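Local coordinates for protein tartronic semialdehyde reductase (Salmonella typhimurium, PDB 1YB4) that probably catalyses the NAD(P)H-dependent reduction of tartronate semialdehyde (2-hydroxy-3-oxopropanoate) to (R)-glycerate, at residues 64-68 with 69-73; 235-238 with 239-242; 125-128 with 129-133; 103-106 with 107-111. All coordinates share one frame; numbering follows the deposited sequence.

Contact 1 (64-68 with 69-73)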
loop_
_atom_site.group_PDB
_atom_site.type_symbol
_atom_site.label_atom_id
_atom_site.label_comp_id
_atom_site.label_asym_id
_atom_site.label_seq_id
_atom_site.Cartn_x
_atom_site.Cartn_y
_atom_site.Cartn_z
ATOM N N ILE A 64 13.854 34.844 0.316
ATOM C CA ILE A 64 13.124 34.348 -0.842
ATOM C C ILE A 64 11.918 33.499 -0.426
ATOM O O ILE A 64 12.076 32.501 0.271
ATOM C CB ILE A 64 14.041 33.484 -1.731
ATOM C CG1 ILE A 64 15.180 34.343 -2.276
ATOM C CG2 ILE A 64 13.227 32.821 -2.858
ATOM C CD1 ILE A 64 16.202 33.553 -3.048
HETATM N N MSE A 65 10.715 33.911 -0.826
HETATM C CA MSE A 65 9.513 33.138 -0.515
HETATM C C MSE A 65 8.683 32.946 -1.777
HETATM O O MSE A 65 7.652 33.599 -1.981
HETATM C CB MSE A 65 8.658 33.803 0.567
HETATM C CG MSE A 65 7.428 32.970 0.993
HETATM SE SE MSE A 65 7.776 31.294 1.981
HETATM C CE MSE A 65 7.663 30.011 0.546
ATOM N N VAL A 66 9.165 32.026 -2.610
ATOM C CA VAL A 66 8.554 31.661 -3.881
ATOM C C VAL A 66 7.945 30.241 -3.730
ATOM O O VAL A 66 8.337 29.487 -2.840
ATOM C CB VAL A 66 9.639 31.700 -4.981
ATOM C CG1 VAL A 66 10.405 30.419 -4.986
ATOM C CG2 VAL A 66 9.028 31.989 -6.333
ATOM N N PRO A 67 6.972 29.871 -4.589
ATOM C CA PRO A 67 6.271 28.572 -4.594
ATOM C C PRO A 67 6.991 27.212 -4.731
ATOM O O PRO A 67 6.900 26.372 -3.842
ATOM C CB PRO A 67 5.224 28.757 -5.696
ATOM C CG PRO A 67 4.890 30.208 -5.581
ATOM C CD PRO A 67 6.267 30.825 -5.470
ATOM N N ASP A 68 7.679 26.978 -5.841
ATOM C CA ASP A 68 8.342 25.689 -6.068
ATOM C C ASP A 68 9.855 25.769 -6.292
ATOM O O ASP A 68 10.427 26.852 -6.399
ATOM C CB ASP A 68 7.694 25.006 -7.272
ATOM C CG ASP A 68 7.715 25.889 -8.511
ATOM O OD1 ASP A 68 8.822 26.151 -9.032
ATOM O OD2 ASP A 68 6.631 26.334 -8.950
ATOM N N THR A 69 10.493 24.605 -6.379
ATOM C CA THR A 69 11.934 24.519 -6.579
ATOM C C THR A 69 12.443 25.291 -7.804
ATOM O O THR A 69 13.409 26.036 -7.716
ATOM C CB THR A 69 12.371 23.053 -6.716
ATOM O OG1 THR A 69 11.908 22.314 -5.584
ATOM C CG2 THR A 69 13.896 22.945 -6.806
ATOM N N PRO A 70 11.805 25.109 -8.968
ATOM C CA PRO A 70 12.263 25.825 -10.164
ATOM C C PRO A 70 12.222 27.351 -10.080
ATOM O O PRO A 70 13.120 28.018 -10.606
ATOM C CB PRO A 70 11.364 25.262 -11.259
ATOM C CG PRO A 70 11.208 23.842 -10.819
ATOM C CD PRO A 70 10.892 24.019 -9.342
ATOM N N GLN A 71 11.188 27.897 -9.434
ATOM C CA GLN A 71 11.062 29.349 -9.266
ATOM C C GLN A 71 12.119 29.890 -8.305
ATOM O O GLN A 71 12.461 31.077 -8.350
ATOM C CB GLN A 71 9.698 29.724 -8.724
ATOM C CG GLN A 71 8.587 29.681 -9.729
ATOM C CD GLN A 71 7.289 30.140 -9.114
ATOM O OE1 GLN A 71 7.155 31.298 -8.704
ATOM N NE2 GLN A 71 6.326 29.229 -9.019
ATOM N N VAL A 72 12.617 29.032 -7.419
ATOM C CA VAL A 72 13.665 29.449 -6.500
ATOM C C VAL A 72 14.977 29.437 -7.286
ATOM O O VAL A 72 15.891 30.212 -6.998
ATOM C CB VAL A 72 13.797 28.497 -5.286
ATOM C CG1 VAL A 72 15.209 28.559 -4.708
ATOM C CG2 VAL A 72 12.821 28.897 -4.219
ATOM N N GLU A 73 15.066 28.569 -8.289
ATOM C CA GLU A 73 16.285 28.476 -9.085
ATOM C C GLU A 73 16.422 29.673 -10.021
ATOM O O GLU A 73 17.526 30.175 -10.243
ATOM C CB GLU A 73 16.298 27.190 -9.907
ATOM C CG GLU A 73 17.633 26.933 -10.580
ATOM C CD GLU A 73 17.609 25.735 -11.512
ATOM O OE1 GLU A 73 17.184 24.639 -11.071
ATOM O OE2 GLU A 73 18.024 25.895 -12.683
#
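Asp68 and Gln71 hold together the turn that leads from strand 61-64 into helix 69-77, and polar bonds do most of the work. Asp68 is the N-cap: its OD1 accepts from Gln71 N at 3.0 Å, the donor lying nearly in line with the C-O bond. A short side chain with an acceptor, such as aspartate, suits the N-cap, because backbone N-H groups of the first turn have no earlier carbonyl to reach. With CG set between the backbone N and the carbonyl carbon (chi1 55°), the carboxylate folds back over the helix start. Its other oxygen, OD2, takes Gln71 NE2 at 2.9 Å from above the carboxylate plane, with carboxylate and amide turned 70° apart. One residue thus receives both the main-chain and the side-chain N-H of Gln71. Further in, Val72 N donates to Asp68 O at 3.3 Å, beginning the helical pattern. Pro70, which has no N-H to satisfy, suits this first turn.

In van der Waals contact, the polar Gln71 amide crosses the Pro67 ring, Gln71 OE1 standing 3.4 Å from Pro67 CD. The apolar contact is between Ile64 CG2 and Val72 CG2, at 4.2 Å. Branched residues suit this buried side, where Ile64 packs on strand 90-94 and Val72 reaches Ser96 and Ile98 in the loop after it. Thr69, partly exposed, touches helix 100-111, and its OG1 is bonded to Ser99 N.

Contact 2 (235-238 with 239-242)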
loop_
_atom_site.group_PDB
_atom_site.type_symbol
_atom_site.label_atom_id
_atom_site.label_comp_id
_atom_site.label_asym_id
_atom_site.label_seq_id
_atom_site.Cartn_x
_atom_site.Cartn_y
_atom_site.Cartn_z
ATOM N N ILE A 235 -5.493 20.475 1.760
ATOM C CA ILE A 235 -5.062 19.176 1.288
ATOM C C ILE A 235 -4.224 19.401 0.040
ATOM O O ILE A 235 -3.173 18.789 -0.127
ATOM C CB ILE A 235 -6.282 18.277 0.995
ATOM C CG1 ILE A 235 -6.897 17.843 2.331
ATOM C CG2 ILE A 235 -5.881 17.077 0.141
ATOM C CD1 ILE A 235 -8.100 16.914 2.224
ATOM N N ALA A 236 -4.666 20.307 -0.826
ATOM C CA ALA A 236 -3.902 20.601 -2.042
ATOM C C ALA A 236 -2.454 20.967 -1.698
ATOM O O ALA A 236 -1.525 20.655 -2.439
ATOM C CB ALA A 236 -4.546 21.732 -2.811
ATOM N N LEU A 237 -2.272 21.634 -0.570
ATOM C CA LEU A 237 -0.952 22.029 -0.113
ATOM C C LEU A 237 -0.139 20.824 0.382
ATOM O O LEU A 237 1.025 20.624 -0.002
ATOM C CB LEU A 237 -1.101 23.064 0.999
ATOM C CG LEU A 237 -0.895 24.482 0.486
ATOM C CD1 LEU A 237 -1.768 25.462 1.268
ATOM C CD2 LEU A 237 0.604 24.822 0.593
ATOM N N HIS A 238 -0.751 20.020 1.244
ATOM C CA HIS A 238 -0.065 18.848 1.745
ATOM C C HIS A 238 0.216 17.909 0.566
ATOM O O HIS A 238 1.114 17.061 0.637
ATOM C CB HIS A 238 -0.902 18.142 2.828
ATOM C CG HIS A 238 -0.075 17.442 3.859
ATOM N ND1 HIS A 238 -0.561 17.114 5.108
ATOM C CD2 HIS A 238 1.211 17.017 3.831
ATOM C CE1 HIS A 238 0.393 16.520 5.805
ATOM N NE2 HIS A 238 1.479 16.449 5.051
ATOM N N GLN A 239 -0.542 18.063 -0.522
ATOM C CA GLN A 239 -0.325 17.232 -1.715
ATOM C C GLN A 239 0.999 17.632 -2.364
ATOM O O GLN A 239 1.845 16.784 -2.650
ATOM C CB GLN A 239 -1.468 17.397 -2.725
ATOM C CG GLN A 239 -2.760 16.684 -2.352
ATOM C CD GLN A 239 -3.214 15.686 -3.407
ATOM O OE1 GLN A 239 -2.618 14.622 -3.565
ATOM N NE2 GLN A 239 -4.268 16.031 -4.141
ATOM N N LYS A 240 1.165 18.932 -2.587
ATOM C CA LYS A 240 2.387 19.450 -3.179
ATOM C C LYS A 240 3.570 19.012 -2.295
ATOM O O LYS A 240 4.615 18.593 -2.803
ATOM C CB LYS A 240 2.296 20.984 -3.292
ATOM C CG LYS A 240 3.503 21.709 -3.936
ATOM C CD LYS A 240 4.536 22.211 -2.900
ATOM C CE LYS A 240 3.877 23.049 -1.791
ATOM N NZ LYS A 240 4.837 23.561 -0.761
ATOM N N ASP A 241 3.405 19.087 -0.973
ATOM C CA ASP A 241 4.484 18.670 -0.083
ATOM C C ASP A 241 4.808 17.176 -0.204
ATOM O O ASP A 241 5.974 16.812 -0.354
ATOM C CB ASP A 241 4.159 19.011 1.378
ATOM C CG ASP A 241 4.366 20.479 1.693
ATOM O OD1 ASP A 241 5.324 21.070 1.139
ATOM O OD2 ASP A 241 3.584 21.033 2.498
ATOM N N LEU A 242 3.795 16.312 -0.139
ATOM C CA LEU A 242 4.051 14.880 -0.254
ATOM C C LEU A 242 4.705 14.565 -1.587
ATOM O O LEU A 242 5.348 13.539 -1.735
ATOM C CB LEU A 242 2.767 14.066 -0.098
ATOM C CG LEU A 242 2.167 14.070 1.313
ATOM C CD1 LEU A 242 1.071 12.998 1.384
ATOM C CD2 LEU A 242 3.259 13.806 2.362
#
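The imidazole of His238 and the branched end of Leu242 meet one turn apart, the ring carbon CD2 of His238 lying 4.0 Å from Leu242 CG. The leucine approaches the ring obliquely, as does Asp241 CB. Three other rings surround the imidazole: Phe233 meets it edge-to-face, and His279 and Phe266 are inclined to it. A histidine suits this buried place because both its nitrogens find partners, NE2 at Gln176 O and ND1 at His279 ND1.

Along the backbone, Gln239 N donates to Ile235 O at 2.8 Å and Leu242 N to His238 O at 2.9 Å. Leu242 CG also rests 3.2 Å from His238 O. On the flank of the helix, Ile235 CG2 touches Gln239 CG at 4.0 Å. Lys240 bends at chi2 (-94°) and again at chi3, curling its ammonium back to a salt bridge in which NZ lies 3.2 Å from Asp241 OD1, above the carboxylate plane.

Asp241 lies about 5 Å, side chain to side chain, from Lys172, the predicted active-site residue, so this face of helix 235-251 probably borders the catalytic cleft. Helix 167-195 packs against His238 and Leu242, and helix 257-271 against Ile235, Gln239 and Leu242.

Contact 3 (125-128 with 129-133)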
loop_
_atom_site.group_PDB
_atom_site.type_symbol
_atom_site.label_atom_id
_atom_site.label_comp_id
_atom_site.label_asym_id
_atom_site.label_seq_id
_atom_site.Cartn_x
_atom_site.Cartn_y
_atom_site.Cartn_z
ATOM N N GLY A 125 1.655 28.042 8.108
ATOM C CA GLY A 125 0.657 28.631 7.235
ATOM C C GLY A 125 0.433 30.122 7.407
ATOM O O GLY A 125 1.082 30.795 8.215
ATOM N N GLU A 126 -0.500 30.635 6.620
ATOM C CA GLU A 126 -0.857 32.040 6.640
ATOM C C GLU A 126 -0.894 32.620 8.058
ATOM O O GLU A 126 -0.112 33.513 8.384
ATOM C CB GLU A 126 -2.213 32.203 5.971
ATOM C CG GLU A 126 -2.612 33.616 5.671
ATOM C CD GLU A 126 -3.499 33.684 4.442
ATOM O OE1 GLU A 126 -4.112 34.746 4.206
ATOM O OE2 GLU A 126 -3.573 32.671 3.702
ATOM N N ILE A 127 -1.790 32.106 8.898
ATOM C CA ILE A 127 -1.929 32.584 10.275
ATOM C C ILE A 127 -0.614 32.584 11.037
ATOM O O ILE A 127 -0.404 33.417 11.923
ATOM C CB ILE A 127 -2.934 31.728 11.073
ATOM C CG1 ILE A 127 -4.327 31.855 10.451
ATOM C CG2 ILE A 127 -2.957 32.175 12.537
ATOM C CD1 ILE A 127 -5.399 31.018 11.143
ATOM N N GLY A 128 0.259 31.636 10.703
ATOM C CA GLY A 128 1.543 31.548 11.365
ATOM C C GLY A 128 2.448 32.691 10.954
ATOM O O GLY A 128 3.139 33.263 11.790
ATOM N N ALA A 129 2.437 33.027 9.667
ATOM C CA ALA A 129 3.276 34.103 9.124
ATOM C C ALA A 129 2.898 35.498 9.638
ATOM O O ALA A 129 3.774 36.334 9.895
ATOM C CB ALA A 129 3.232 34.082 7.596
ATOM N N ARG A 130 1.599 35.749 9.785
ATOM C CA ARG A 130 1.121 37.042 10.267
ATOM C C ARG A 130 1.453 37.228 11.737
ATOM O O ARG A 130 1.921 38.282 12.160
ATOM C CB ARG A 130 -0.395 37.146 10.133
ATOM C CG ARG A 130 -0.957 36.939 8.759
ATOM C CD ARG A 130 -2.458 36.810 8.892
ATOM N NE ARG A 130 -3.135 36.589 7.621
ATOM C CZ ARG A 130 -4.400 36.193 7.527
ATOM N NH1 ARG A 130 -5.107 35.975 8.631
ATOM N NH2 ARG A 130 -4.960 36.020 6.338
ATOM N N GLU A 131 1.190 36.184 12.505
ATOM C CA GLU A 131 1.385 36.184 13.939
ATOM C C GLU A 131 2.836 36.103 14.403
ATOM O O GLU A 131 3.118 36.295 15.588
ATOM C CB GLU A 131 0.585 35.021 14.512
ATOM C CG GLU A 131 -0.300 35.372 15.673
ATOM C CD GLU A 131 -1.532 34.494 15.735
ATOM O OE1 GLU A 131 -2.508 34.795 15.009
ATOM O OE2 GLU A 131 -1.516 33.505 16.499
ATOM N N GLY A 132 3.749 35.819 13.475
ATOM C CA GLY A 132 5.160 35.694 13.823
ATOM C C GLY A 132 5.463 34.450 14.655
ATOM O O GLY A 132 6.456 34.392 15.392
ATOM N N THR A 133 4.598 33.444 14.527
ATOM C CA THR A 133 4.740 32.197 15.267
ATOM C C THR A 133 5.078 31.002 14.372
ATOM O O THR A 133 4.741 29.862 14.688
ATOM C CB THR A 133 3.451 31.863 16.019
ATOM O OG1 THR A 133 2.406 31.631 15.066
ATOM C CG2 THR A 133 3.067 33.011 16.961
#
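Glu126 and Arg130, one turn apart on the short helix 125-131, join in a salt bridge with Glu126 OE1 2.6 Å from Arg130 NH2. The hydrogen bond in it is weak, since the N-H points well aside from the oxygen. Two torsion choices bring the groups together. Glu126 carries CG opposite its own nitrogen (chi1 -169°) and runs out extended, whereas Arg130 holds CG beside its nitrogen (chi1 -57°) and stretches straight to NE, back along the helix toward the glutamate. The chains cross so that Glu126 CG lies over one face of the guanidinium, 3.4 Å from Arg130 NH2, and the carboxylate plane stands 85° from the guanidinium plane. Long, flexible, oppositely charged residues suit a position at the surface, where Arg130 is exposed and Glu126 partly so.

Ile127 and Glu131 form a second pair, lying alongside each other and pointing the same way. Ile127 CG2 is 3.6 Å from Glu131 OE1, and Glu131 CB sits 3.2 Å from Ile127 O.

Gly125, near the start, and Gly132, just after the helix, have positive phi, which glycine adopts without strain. Gly125 O accepts Ala129 N at 3.0 Å. Gly132 turns the chain so that Thr133 N reaches Gly128 O at 3.1 Å, a bond five residues back that, with the positive phi, resembles the Schellman way of ending a helix.

The small Ala129 allows close approach to helix 15-24, touching Pro17 and Met18. Helix 125-131 itself links strand 115-123 to the antiparallel strand 134-139.

Contact 4 (103-106 with 107-111)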
loop_
_atom_site.group_PDB
_atom_site.type_symbol
_atom_site.label_atom_id
_atom_site.label_comp_id
_atom_site.label_asym_id
_atom_site.label_seq_id
_atom_site.Cartn_x
_atom_site.Cartn_y
_atom_site.Cartn_z
ATOM N N THR A 103 18.432 22.157 -3.279
ATOM C CA THR A 103 18.974 23.145 -2.364
ATOM C C THR A 103 20.467 22.914 -2.167
ATOM O O THR A 103 21.240 23.869 -2.095
ATOM C CB THR A 103 18.246 23.096 -1.011
ATOM O OG1 THR A 103 16.906 23.583 -1.179
ATOM C CG2 THR A 103 18.971 23.944 0.023
ATOM N N LYS A 104 20.872 21.648 -2.093
ATOM C CA LYS A 104 22.276 21.313 -1.922
ATOM C C LYS A 104 23.106 22.011 -2.987
ATOM O O LYS A 104 24.117 22.635 -2.672
ATOM C CB LYS A 104 22.487 19.801 -2.031
ATOM C CG LYS A 104 21.893 18.966 -0.891
ATOM C CD LYS A 104 22.837 18.857 0.306
ATOM C CE LYS A 104 22.290 17.903 1.371
ATOM N NZ LYS A 104 22.192 16.490 0.900
ATOM N N ARG A 105 22.681 21.929 -4.245
ATOM C CA ARG A 105 23.465 22.565 -5.296
ATOM C C ARG A 105 23.238 24.066 -5.475
ATOM O O ARG A 105 24.131 24.774 -5.931
ATOM C CB ARG A 105 23.306 21.828 -6.630
ATOM C CG ARG A 105 22.009 22.048 -7.359
ATOM C CD ARG A 105 22.171 21.633 -8.822
ATOM N NE ARG A 105 20.921 21.708 -9.571
ATOM C CZ ARG A 105 19.886 20.893 -9.386
ATOM N NH1 ARG A 105 19.944 19.929 -8.471
ATOM N NH2 ARG A 105 18.793 21.043 -10.125
ATOM N N PHE A 106 22.062 24.566 -5.124
ATOM C CA PHE A 106 21.829 26.005 -5.236
ATOM C C PHE A 106 22.802 26.669 -4.262
ATOM O O PHE A 106 23.475 27.654 -4.589
ATOM C CB PHE A 106 20.395 26.363 -4.830
ATOM C CG PHE A 106 19.346 25.899 -5.803
ATOM C CD1 PHE A 106 19.687 25.147 -6.925
ATOM C CD2 PHE A 106 18.004 26.221 -5.594
ATOM C CE1 PHE A 106 18.706 24.722 -7.825
ATOM C CE2 PHE A 106 17.015 25.801 -6.488
ATOM C CZ PHE A 106 17.367 25.048 -7.607
ATOM N N ALA A 107 22.873 26.095 -3.063
ATOM C CA ALA A 107 23.733 26.582 -1.997
ATOM C C ALA A 107 25.185 26.696 -2.426
ATOM O O ALA A 107 25.743 27.792 -2.422
ATOM C CB ALA A 107 23.623 25.670 -0.770
ATOM N N GLN A 108 25.805 25.581 -2.801
ATOM C CA GLN A 108 27.209 25.644 -3.195
ATOM C C GLN A 108 27.436 26.536 -4.409
ATOM O O GLN A 108 28.539 27.041 -4.601
ATOM C CB GLN A 108 27.784 24.246 -3.438
ATOM C CG GLN A 108 27.262 23.527 -4.652
ATOM C CD GLN A 108 27.868 22.139 -4.780
ATOM O OE1 GLN A 108 29.094 21.983 -4.760
ATOM N NE2 GLN A 108 27.015 21.120 -4.912
ATOM N N ARG A 109 26.403 26.738 -5.226
ATOM C CA ARG A 109 26.547 27.615 -6.380
ATOM C C ARG A 109 26.709 29.017 -5.832
ATOM O O ARG A 109 27.668 29.710 -6.151
ATOM C CB ARG A 109 25.317 27.572 -7.283
ATOM C CG ARG A 109 25.336 26.482 -8.328
ATOM C CD ARG A 109 24.628 26.966 -9.584
ATOM N NE ARG A 109 23.576 26.058 -10.036
ATOM C CZ ARG A 109 22.698 26.367 -10.982
ATOM N NH1 ARG A 109 22.751 27.558 -11.568
ATOM N NH2 ARG A 109 21.768 25.491 -11.342
ATOM N N VAL A 110 25.759 29.432 -5.003
ATOM C CA VAL A 110 25.806 30.748 -4.386
ATOM C C VAL A 110 27.091 30.861 -3.557
ATOM O O VAL A 110 27.743 31.905 -3.553
ATOM C CB VAL A 110 24.551 30.978 -3.488
ATOM C CG1 VAL A 110 24.772 32.133 -2.535
ATOM C CG2 VAL A 110 23.346 31.275 -4.353
ATOM N N ASN A 111 27.467 29.778 -2.878
ATOM C CA ASN A 111 28.679 29.773 -2.051
ATOM C C ASN A 111 29.952 30.061 -2.846
ATOM O O ASN A 111 30.879 30.690 -2.327
ATOM C CB ASN A 111 28.850 28.439 -1.314
ATOM C CG ASN A 111 27.989 28.338 -0.055
ATOM O OD1 ASN A 111 27.969 27.301 0.611
ATOM N ND2 ASN A 111 27.276 29.412 0.273
#
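Ala107 follows Thr103 by one turn, its N donating to Thr103 O at 2.9 Å and its CB 3.3 Å from Thr103 O. The small methyl suits this buried side, where Ala107 touches Tyr117 of strand 115-123 and Asn165. Three residues further on, Val110 N donates to Phe106 O at 2.9 Å, and Val110 CG2 lies 3.6 Å from Phe106 O. The bond from Gln108 N to Lys104 O is longer and weak.

Two partly exposed arginines lie one turn apart. Arg109 NH2 lies at the edge of the Arg105 guanidinium, 4.3 Å from Arg105 NE, close for like charges. Each has help from a second shell: Arg105 forms a salt bridge with Glu102, and Arg109 makes a cation-pi contact with Phe77 and a long, weak ion pair with Glu73. With CG of Arg105 between backbone N and carbonyl carbon (chi1 75°), the chain rises so that its guanidinium has Phe106 CE1 over one face, 3.9 Å above the plane. Arg109 reaches its place differently, bending at chi2 and chi3.

Farther out, Thr103 OG1 is bonded to Ser99 O, the Lys104 ammonium reaches Ala196 O of the second subunit, and Asn111 ND2 is hydrogen-bonded to Ala115 O at the start of strand 115-123. Helix 100-111 is the crossover of a beta-alpha-beta unit between strands 90-94 and 115-123, and Phe106, large and apolar, fills its junction with helix 69-77.

Along the chain the order is contact 1, contact 4, contact 3, contact 2. The first three belong to the Rossmann-type nucleotide-binding domain, at the start of, along or at the end of a helix next to the mixed sheet; contact 2 lies in the helical domain that follows. Only contacts 1 and 4 touch, through helices 69-77 and 100-111, with Phe106 CZ 3.3 Å from Glu73 CB; the centres of the two contacts are about 14 Å apart. The nearest atoms of contact 2 are about 5 Å from contact 1 and 7 Å from contact 3, without touching. Side chains of contacts 2 and 3 come nearest to Lys172, at about 5 and 8 Å, against 10 Å for contact 4 and 11 Å for contact 1.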